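Local coordinates for 28 kDa product (Pseudomonas syringae pv. phaseolicola, PDB 1UKF), which acts as a papain-like cysteine protease that cleaves itself and is essential during infection of bean and Arabidopsis cells, this chain being its mature catalytic part, at residues 13-18 and 41-46; 122-127 and 132-137. One frame throughout, in Å; residues are numbered along the deposited sequence.

Both contacts belong to one papain-like fold and meet at its active site, although they differ in depth and chemistry. Contact 1 joins two loops, each leading into a helix, near the surface; one tyrosine hydroxyl bonded to a backbone N-H, with a histidine CB and an asparagine amide beside the ring, makes the contact over a small buried area of 141 Å². The centre of contact 2 lies about 4 Å from the centre of the chain, and two neighbouring strands of the central antiparallel sheet pair there through backbone bonds and mostly apolar side chains. Cys18 SG stands 3.7 Å from His132 ND1, so two of the three active-site residues lie on segments of these contacts.

Contact 1. Residues 13-18 and 41-46; sequences NHNNIC and LDYNGE
The hydroxyl of Tyr43 has two backbone partners: it accepts the N-H of His14, with OH 2.9 Å from His14 N and an angle of 154° at the hydrogen, and it is hydrogen-bonded to Asp11 O. The backbone N of His14 lies in the plane of the phenol ring, at its hydroxyl edge. Beside this bond His14 CB presses on the same oxygen, CB to Tyr43 OH 3.1 Å, while the imidazole is carried off from the tyrosine because its CG is anti to the backbone N (chi1 -178°). Further back along the ring, Asn15 ND2 sits at the edge near Tyr43 CD2, 3.9 Å away, its amide plane almost upright to the ring at 87°. That amide is held by Gln48 OE1 of helix 46-67, and Gln48 also touches the tyrosine.

Each loop is braced internally. A type I turn joins Asn13 to Asn16, and Asn13 OD1 takes the N-H of Ile17 (N to OD1 3.0 Å), which is at the N-cap position of helix 18-27. In the facing loop, a second type I turn runs from Asp42 to Gly45; Asp42 OD1 receives Tyr43 N at 2.9 Å on its anti side, and Asp42 OD2 forms a salt bridge with Arg10.

Asn13 ND2 is hydrogen-bonded to Asn149 OD1, and the Asn13 side chain packs against His132 and Pro148. Cys18, the active-site cysteine, begins the helix that follows the turn. An amide side chain shortly ahead of a cysteine at a helix start is the layout of papain-like proteases; Asn13 stands where they carry the glutamine of the oxyanion hole, so a similar role is probable.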
ATOM      1  N   ASN A  13       8.778  -8.420  -3.207  1.00  9.26           N
ATOM      2  CA  ASN A  13       9.222  -7.918  -1.908  1.00  8.93           C
ATOM      3  C   ASN A  13      10.185  -8.810  -1.125  1.00  9.55           C
ATOM      4  O   ASN A  13      10.257  -8.722   0.102  1.00  9.79           O
ATOM      5  CB  ASN A  13       7.982  -7.610  -1.054  1.00 10.06           C
ATOM      6  CG  ASN A  13       8.295  -6.733   0.146  1.00  9.69           C
ATOM      7  OD1 ASN A  13       9.078  -5.787   0.053  1.00 10.04           O
ATOM      8  ND2 ASN A  13       7.659  -7.029   1.276  1.00 11.05           N
ATOM      9  N   HIS A  14      10.947  -9.652  -1.814  1.00 10.00           N
ATOM     10  CA  HIS A  14      11.887 -10.520  -1.114  1.00 10.81           C
ATOM     11  C   HIS A  14      12.890  -9.721  -0.277  1.00 11.01           C
ATOM     12  O   HIS A  14      13.374 -10.207   0.748  1.00 12.17           O
ATOM     13  CB  HIS A  14      12.647 -11.404  -2.109  1.00 12.48           C
ATOM     14  CG  HIS A  14      13.594 -12.367  -1.461  1.00 13.29           C
ATOM     15  ND1 HIS A  14      13.166 -13.464  -0.744  1.00 15.52           N
ATOM     16  CD2 HIS A  14      14.947 -12.383  -1.401  1.00 14.84           C
ATOM     17  CE1 HIS A  14      14.214 -14.115  -0.271  1.00 14.86           C
ATOM     18  NE2 HIS A  14      15.307 -13.479  -0.655  1.00 16.58           N
ATOM     19  N   ASN A  15      13.199  -8.501  -0.713  1.00 10.98           N
ATOM     20  CA  ASN A  15      14.160  -7.659  -0.009  1.00 11.77           C
ATOM     21  C   ASN A  15      13.564  -6.754   1.067  1.00 11.82           C
ATOM     22  O   ASN A  15      14.251  -5.876   1.594  1.00 12.62           O
ATOM     23  CB  ASN A  15      14.952  -6.820  -1.017  1.00 12.35           C
ATOM     24  CG  ASN A  15      15.785  -7.674  -1.957  1.00 16.25           C
ATOM     25  OD1 ASN A  15      16.603  -8.482  -1.517  1.00 18.52           O
ATOM     26  ND2 ASN A  15      15.585  -7.494  -3.258  1.00 17.06           N
ATOM     27  N   ASN A  16      12.288  -6.957   1.384  1.00 11.78           N
ATOM     28  CA  ASN A  16      11.619  -6.179   2.427  1.00 12.98           C
ATOM     29  C   ASN A  16      11.753  -4.668   2.282  1.00 12.33           C
ATOM     30  O   ASN A  16      12.242  -3.984   3.183  1.00 12.76           O
ATOM     31  CB  ASN A  16      12.145  -6.602   3.800  1.00 16.58           C
ATOM     32  CG  ASN A  16      11.821  -8.042   4.125  1.00 20.82           C
ATOM     33  OD1 ASN A  16      10.655  -8.421   4.212  1.00 24.67           O
ATOM     34  ND2 ASN A  16      12.856  -8.856   4.305  1.00 25.81           N
ATOM     35  N   ILE A  17      11.305  -4.152   1.145  1.00 10.76           N
ATOM     36  CA  ILE A  17      11.356  -2.724   0.869  1.00 10.26           C
ATOM     37  C   ILE A  17       9.963  -2.304   0.406  1.00  8.69           C
ATOM     38  O   ILE A  17       9.805  -1.542  -0.544  1.00  9.25           O
ATOM     39  CB  ILE A  17      12.408  -2.414  -0.231  1.00  8.95           C
ATOM     40  CG1 ILE A  17      12.234  -3.369  -1.420  1.00  9.82           C
ATOM     41  CG2 ILE A  17      13.814  -2.555   0.346  1.00  9.96           C
ATOM     42  CD1 ILE A  17      13.034  -2.973  -2.648  1.00 10.45           C
ATOM     43  N   CYS A  18       8.951  -2.790   1.119  1.00  8.66           N
ATOM     44  CA  CYS A  18       7.558  -2.528   0.764  1.00  9.19           C
ATOM     45  C   CYS A  18       7.111  -1.078   0.623  1.00  7.82           C
ATOM     46  O   CYS A  18       6.436  -0.746  -0.355  1.00  8.52           O
ATOM     47  CB  CYS A  18       6.610  -3.277   1.715  1.00  8.65           C
ATOM     48  SG  CYS A  18       6.942  -3.154   3.489  1.00 12.41           S
ATOM     49  N   LEU A  41       9.063  -3.428 -11.426  1.00 10.02           N
ATOM     50  CA  LEU A  41       9.366  -3.594 -10.010  1.00 10.06           C
ATOM     51  C   LEU A  41      10.045  -4.911  -9.659  1.00  9.92           C
ATOM     52  O   LEU A  41      10.524  -5.075  -8.534  1.00 10.37           O
ATOM     53  CB  LEU A  41       8.075  -3.460  -9.201  1.00 10.85           C
ATOM     54  CG  LEU A  41       7.354  -2.117  -9.330  1.00 10.57           C
ATOM     55  CD1 LEU A  41       5.918  -2.242  -8.842  1.00 13.84           C
ATOM     56  CD2 LEU A  41       8.105  -1.061  -8.543  1.00 13.18           C
ATOM     57  N   ASP A  42      10.081  -5.844 -10.610  1.00  9.52           N
ATOM     58  CA  ASP A  42      10.699  -7.148 -10.375  1.00 11.03           C
ATOM     59  C   ASP A  42      12.195  -6.986 -10.093  1.00 10.32           C
ATOM     60  O   ASP A  42      12.781  -5.939 -10.365  1.00 10.89           O
ATOM     61  CB  ASP A  42      10.471  -8.079 -11.572  1.00 11.59           C
ATOM     62  CG  ASP A  42      10.263  -9.531 -11.157  1.00 10.74           C
ATOM     63  OD1 ASP A  42      10.717  -9.922 -10.057  1.00 12.25           O
ATOM     64  OD2 ASP A  42       9.650 -10.291 -11.938  1.00 11.41           O
ATOM     65  N   TYR A  43      12.811  -8.040  -9.570  1.00 10.59           N
ATOM     66  CA  TYR A  43      14.211  -8.003  -9.168  1.00 11.45           C
ATOM     67  C   TYR A  43      15.254  -7.561 -10.184  1.00 12.05           C
ATOM     68  O   TYR A  43      16.260  -6.965  -9.807  1.00 12.73           O
ATOM     69  CB  TYR A  43      14.593  -9.351  -8.561  1.00 11.25           C
ATOM     70  CG  TYR A  43      13.636  -9.750  -7.459  1.00  9.81           C
ATOM     71  CD1 TYR A  43      12.677 -10.739  -7.665  1.00 10.26           C
ATOM     72  CD2 TYR A  43      13.632  -9.073  -6.239  1.00  9.78           C
ATOM     73  CE1 TYR A  43      11.733 -11.042  -6.690  1.00  9.71           C
ATOM     74  CE2 TYR A  43      12.692  -9.366  -5.260  1.00  9.76           C
ATOM     75  CZ  TYR A  43      11.746 -10.348  -5.492  1.00  8.98           C
ATOM     76  OH  TYR A  43      10.797 -10.619  -4.534  1.00  9.22           O
ATOM     77  N   ASN A  44      15.026  -7.835 -11.462  1.00 11.85           N
ATOM     78  CA  ASN A  44      15.985  -7.429 -12.484  1.00 12.62           C
ATOM     79  C   ASN A  44      15.534  -6.138 -13.159  1.00 13.53           C
ATOM     80  O   ASN A  44      16.079  -5.743 -14.187  1.00 15.23           O
ATOM     81  CB  ASN A  44      16.149  -8.539 -13.527  1.00 12.79           C
ATOM     82  CG  ASN A  44      14.921  -8.709 -14.397  1.00 12.81           C
ATOM     83  OD1 ASN A  44      13.803  -8.429 -13.973  1.00 12.86           O
ATOM     84  ND2 ASN A  44      15.126  -9.183 -15.622  1.00 13.76           N
ATOM     85  N   GLY A  45      14.548  -5.475 -12.560  1.00 11.90           N
ATOM     86  CA  GLY A  45      14.024  -4.243 -13.121  1.00 12.18           C
ATOM     87  C   GLY A  45      14.475  -2.980 -12.412  1.00 12.88           C
ATOM     88  O   GLY A  45      14.831  -2.997 -11.234  1.00 12.21           O
ATOM     89  N   GLU A  46      14.452  -1.872 -13.144  1.00 13.59           N
ATOM     90  CA  GLU A  46      14.851  -0.577 -12.607  1.00 13.99           C
ATOM     91  C   GLU A  46      14.013  -0.193 -11.391  1.00 13.02           C
ATOM     92  O   GLU A  46      14.508   0.458 -10.468  1.00 12.81           O
ATOM     93  CB  GLU A  46      14.705   0.497 -13.693  1.00 16.17           C
ATOM     94  CG  GLU A  46      14.920   1.924 -13.210  1.00 21.88           C
ATOM     95  CD  GLU A  46      16.354   2.204 -12.811  1.00 24.02           C
ATOM     96  OE1 GLU A  46      16.617   3.301 -12.272  1.00 26.43           O
ATOM     97  OE2 GLU A  46      17.219   1.334 -13.040  1.00 26.15           O
TER

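Contact 2. Residues 122-127 and 132-137; sequences LSLRFA and HAIACS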
ATOM      1  N   LEU A 122      -0.874   2.590   1.971  1.00 10.32           N
ATOM      2  CA  LEU A 122      -1.566   2.007   3.112  1.00 11.67           C
ATOM      3  C   LEU A 122      -0.600   1.157   3.910  1.00 11.33           C
ATOM      4  O   LEU A 122       0.284   0.515   3.349  1.00 13.26           O
ATOM      5  CB  LEU A 122      -2.729   1.124   2.652  1.00 10.12           C
ATOM      6  CG  LEU A 122      -3.806   1.722   1.744  1.00 11.02           C
ATOM      7  CD1 LEU A 122      -4.773   0.631   1.321  1.00 12.42           C
ATOM      8  CD2 LEU A 122      -4.544   2.837   2.467  1.00 13.17           C
ATOM      9  N   SER A 123      -0.758   1.153   5.224  1.00 11.80           N
ATOM     10  CA  SER A 123       0.104   0.334   6.056  1.00 12.76           C
ATOM     11  C   SER A 123      -0.747  -0.669   6.821  1.00 12.87           C
ATOM     12  O   SER A 123      -1.766  -0.312   7.411  1.00 13.51           O
ATOM     13  CB  SER A 123       0.916   1.208   7.022  1.00 14.03           C
ATOM     14  OG  SER A 123       0.084   2.065   7.780  1.00 22.30           O
ATOM     15  N   LEU A 124      -0.346  -1.935   6.764  1.00 14.09           N
ATOM     16  CA  LEU A 124      -1.047  -3.000   7.469  1.00 14.77           C
ATOM     17  C   LEU A 124      -0.271  -3.250   8.748  1.00 15.30           C
ATOM     18  O   LEU A 124       0.926  -3.532   8.706  1.00 16.97           O
ATOM     19  CB  LEU A 124      -1.086  -4.280   6.631  1.00 14.99           C
ATOM     20  CG  LEU A 124      -1.692  -4.180   5.231  1.00 17.25           C
ATOM     21  CD1 LEU A 124      -1.689  -5.553   4.574  1.00 18.81           C
ATOM     22  CD2 LEU A 124      -3.108  -3.642   5.320  1.00 18.25           C
ATOM     23  N   ARG A 125      -0.947  -3.123   9.885  1.00 16.35           N
ATOM     24  CA  ARG A 125      -0.311  -3.338  11.176  1.00 19.77           C
ATOM     25  C   ARG A 125      -0.636  -4.729  11.695  1.00 21.65           C
ATOM     26  O   ARG A 125      -1.684  -4.950  12.300  1.00 23.60           O
ATOM     27  CB  ARG A 125      -0.781  -2.289  12.169  1.00 18.68           C
ATOM     28  N   PHE A 126       0.269  -5.666  11.441  1.00 24.13           N
ATOM     29  CA  PHE A 126       0.090  -7.042  11.881  1.00 27.32           C
ATOM     30  C   PHE A 126       0.180  -7.102  13.402  1.00 29.44           C
ATOM     31  O   PHE A 126       1.134  -6.597  13.995  1.00 31.99           O
ATOM     32  CB  PHE A 126       1.161  -7.926  11.242  1.00 26.43           C
ATOM     33  CG  PHE A 126       1.073  -7.996   9.739  1.00 26.59           C
ATOM     34  CD1 PHE A 126       2.219  -8.165   8.970  1.00 26.90           C
ATOM     35  CD2 PHE A 126      -0.157  -7.900   9.094  1.00 25.65           C
ATOM     36  CE1 PHE A 126       2.143  -8.237   7.581  1.00 26.03           C
ATOM     37  CE2 PHE A 126      -0.245  -7.970   7.706  1.00 25.19           C
ATOM     38  CZ  PHE A 126       0.909  -8.139   6.947  1.00 26.64           C
ATOM     39  N   ALA A 127      -0.830  -7.710  14.021  1.00 31.55           N
ATOM     40  CA  ALA A 127      -0.903  -7.845  15.473  1.00 32.86           C
ATOM     41  C   ALA A 127       0.465  -8.055  16.109  1.00 33.57           C
ATOM     42  O   ALA A 127       0.708  -7.620  17.236  1.00 34.47           O
ATOM     43  CB  ALA A 127      -1.830  -9.000  15.839  1.00 33.37           C
ATOM     44  N   HIS A 132       3.471  -3.603   7.118  1.00 12.97           N
ATOM     45  CA  HIS A 132       3.578  -3.922   5.702  1.00 11.21           C
ATOM     46  C   HIS A 132       2.832  -2.888   4.869  1.00 13.28           C
ATOM     47  O   HIS A 132       1.625  -2.686   5.028  1.00 15.46           O
ATOM     48  CB  HIS A 132       3.015  -5.304   5.401  1.00 10.73           C
ATOM     49  CG  HIS A 132       3.074  -5.659   3.951  1.00 10.16           C
ATOM     50  ND1 HIS A 132       4.261  -5.704   3.251  1.00 11.44           N
ATOM     51  CD2 HIS A 132       2.099  -5.959   3.061  1.00 10.29           C
ATOM     52  CE1 HIS A 132       4.014  -6.018   1.993  1.00  9.97           C
ATOM     53  NE2 HIS A 132       2.711  -6.178   1.850  1.00  9.86           N
ATOM     54  N   ALA A 133       3.555  -2.259   3.956  1.00  9.95           N
ATOM     55  CA  ALA A 133       2.986  -1.220   3.120  1.00  9.34           C
ATOM     56  C   ALA A 133       2.513  -1.708   1.762  1.00  8.98           C
ATOM     57  O   ALA A 133       3.155  -2.548   1.131  1.00  9.93           O
ATOM     58  CB  ALA A 133       4.008  -0.113   2.936  1.00 10.90           C
ATOM     59  N   ILE A 134       1.371  -1.181   1.334  1.00  8.18           N
ATOM     60  CA  ILE A 134       0.796  -1.484   0.032  1.00  8.59           C
ATOM     61  C   ILE A 134       0.307  -0.147  -0.518  1.00  7.41           C
ATOM     62  O   ILE A 134       0.367   0.875   0.169  1.00  7.77           O
ATOM     63  CB  ILE A 134      -0.379  -2.497   0.125  1.00  8.82           C
ATOM     64  CG1 ILE A 134      -1.532  -1.927   0.958  1.00  9.78           C
ATOM     65  CG2 ILE A 134       0.125  -3.806   0.720  1.00 10.03           C
ATOM     66  CD1 ILE A 134      -2.751  -2.833   1.025  1.00 11.68           C
ATOM     67  N   ALA A 135      -0.165  -0.132  -1.757  1.00  8.19           N
ATOM     68  CA  ALA A 135      -0.636   1.115  -2.343  1.00  8.35           C
ATOM     69  C   ALA A 135      -1.837   0.883  -3.236  1.00  8.08           C
ATOM     70  O   ALA A 135      -2.105  -0.234  -3.670  1.00  8.61           O
ATOM     71  CB  ALA A 135       0.490   1.779  -3.145  1.00  9.63           C
ATOM     72  N   CYS A 136      -2.572   1.948  -3.508  1.00  8.02           N
ATOM     73  CA  CYS A 136      -3.726   1.837  -4.382  1.00  9.41           C
ATOM     74  C   CYS A 136      -4.009   3.164  -5.062  1.00  9.35           C
ATOM     75  O   CYS A 136      -3.622   4.229  -4.575  1.00  9.79           O
ATOM     76  CB  CYS A 136      -4.961   1.337  -3.615  1.00  9.40           C
ATOM     77  SG  CYS A 136      -5.505   2.356  -2.229  1.00 10.18           S
ATOM     78  N   SER A 137      -4.664   3.081  -6.213  1.00 10.05           N
ATOM     79  CA  SER A 137      -5.008   4.252  -6.999  1.00 10.68           C
ATOM     80  C   SER A 137      -6.329   3.976  -7.687  1.00 10.43           C
ATOM     81  O   SER A 137      -6.527   2.907  -8.266  1.00 12.08           O
ATOM     82  CB  SER A 137      -3.925   4.521  -8.041  1.00 10.52           C
ATOM     83  OG  SER A 137      -4.277   5.615  -8.872  1.00 13.32           O
TER
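Strands 122-126 and 132-137 run antiparallel, Leu122 with Ile134 and Leu124 with His132 forming hydrogen-bonded pairs around the non-hydrogen-bonded pair Ser123 with Ala133, and of the four backbone bonds Leu124 N to His132 O measures 2.7 Å while His132 N to Leu124 O is weak.

Leu122, Leu124, His132 and Ile134 share one face of the sheet. Leu122 CB rests on Ile134 CG1 at 3.7 Å, and the CD1 methyl of Leu122 reaches on to Cys136 SG, 4.0 Å away. CG1 of Ile134 is set between its backbone N and carbonyl carbon (chi1 62°), which brings the CD1 end toward the leucines. Leu124 lies alongside His132, its CD1 at the imidazole edge 4.1 Å from His132 CD2. Phe126 also runs beside the histidine: its ring corner at CE1 lies 3.8 Å from His132 CB, and the same ring meets Tyr171 and, edge-to-face, Tyr176.

Leu124 thus borders the imidazole at its edge and Phe126 packs on the histidine CB, while His132 NE2 is bonded to Asp147 OD1 and the His132 side chain touches Cys18 and Asn13. On the opposite face Ser123 OG is bonded to Asn182 of strand 178-187. The pair forms a beta hairpin in the central antiparallel sheet of the papain-like fold, with His132 of the Cys-His-Asp catalytic triad on its second strand.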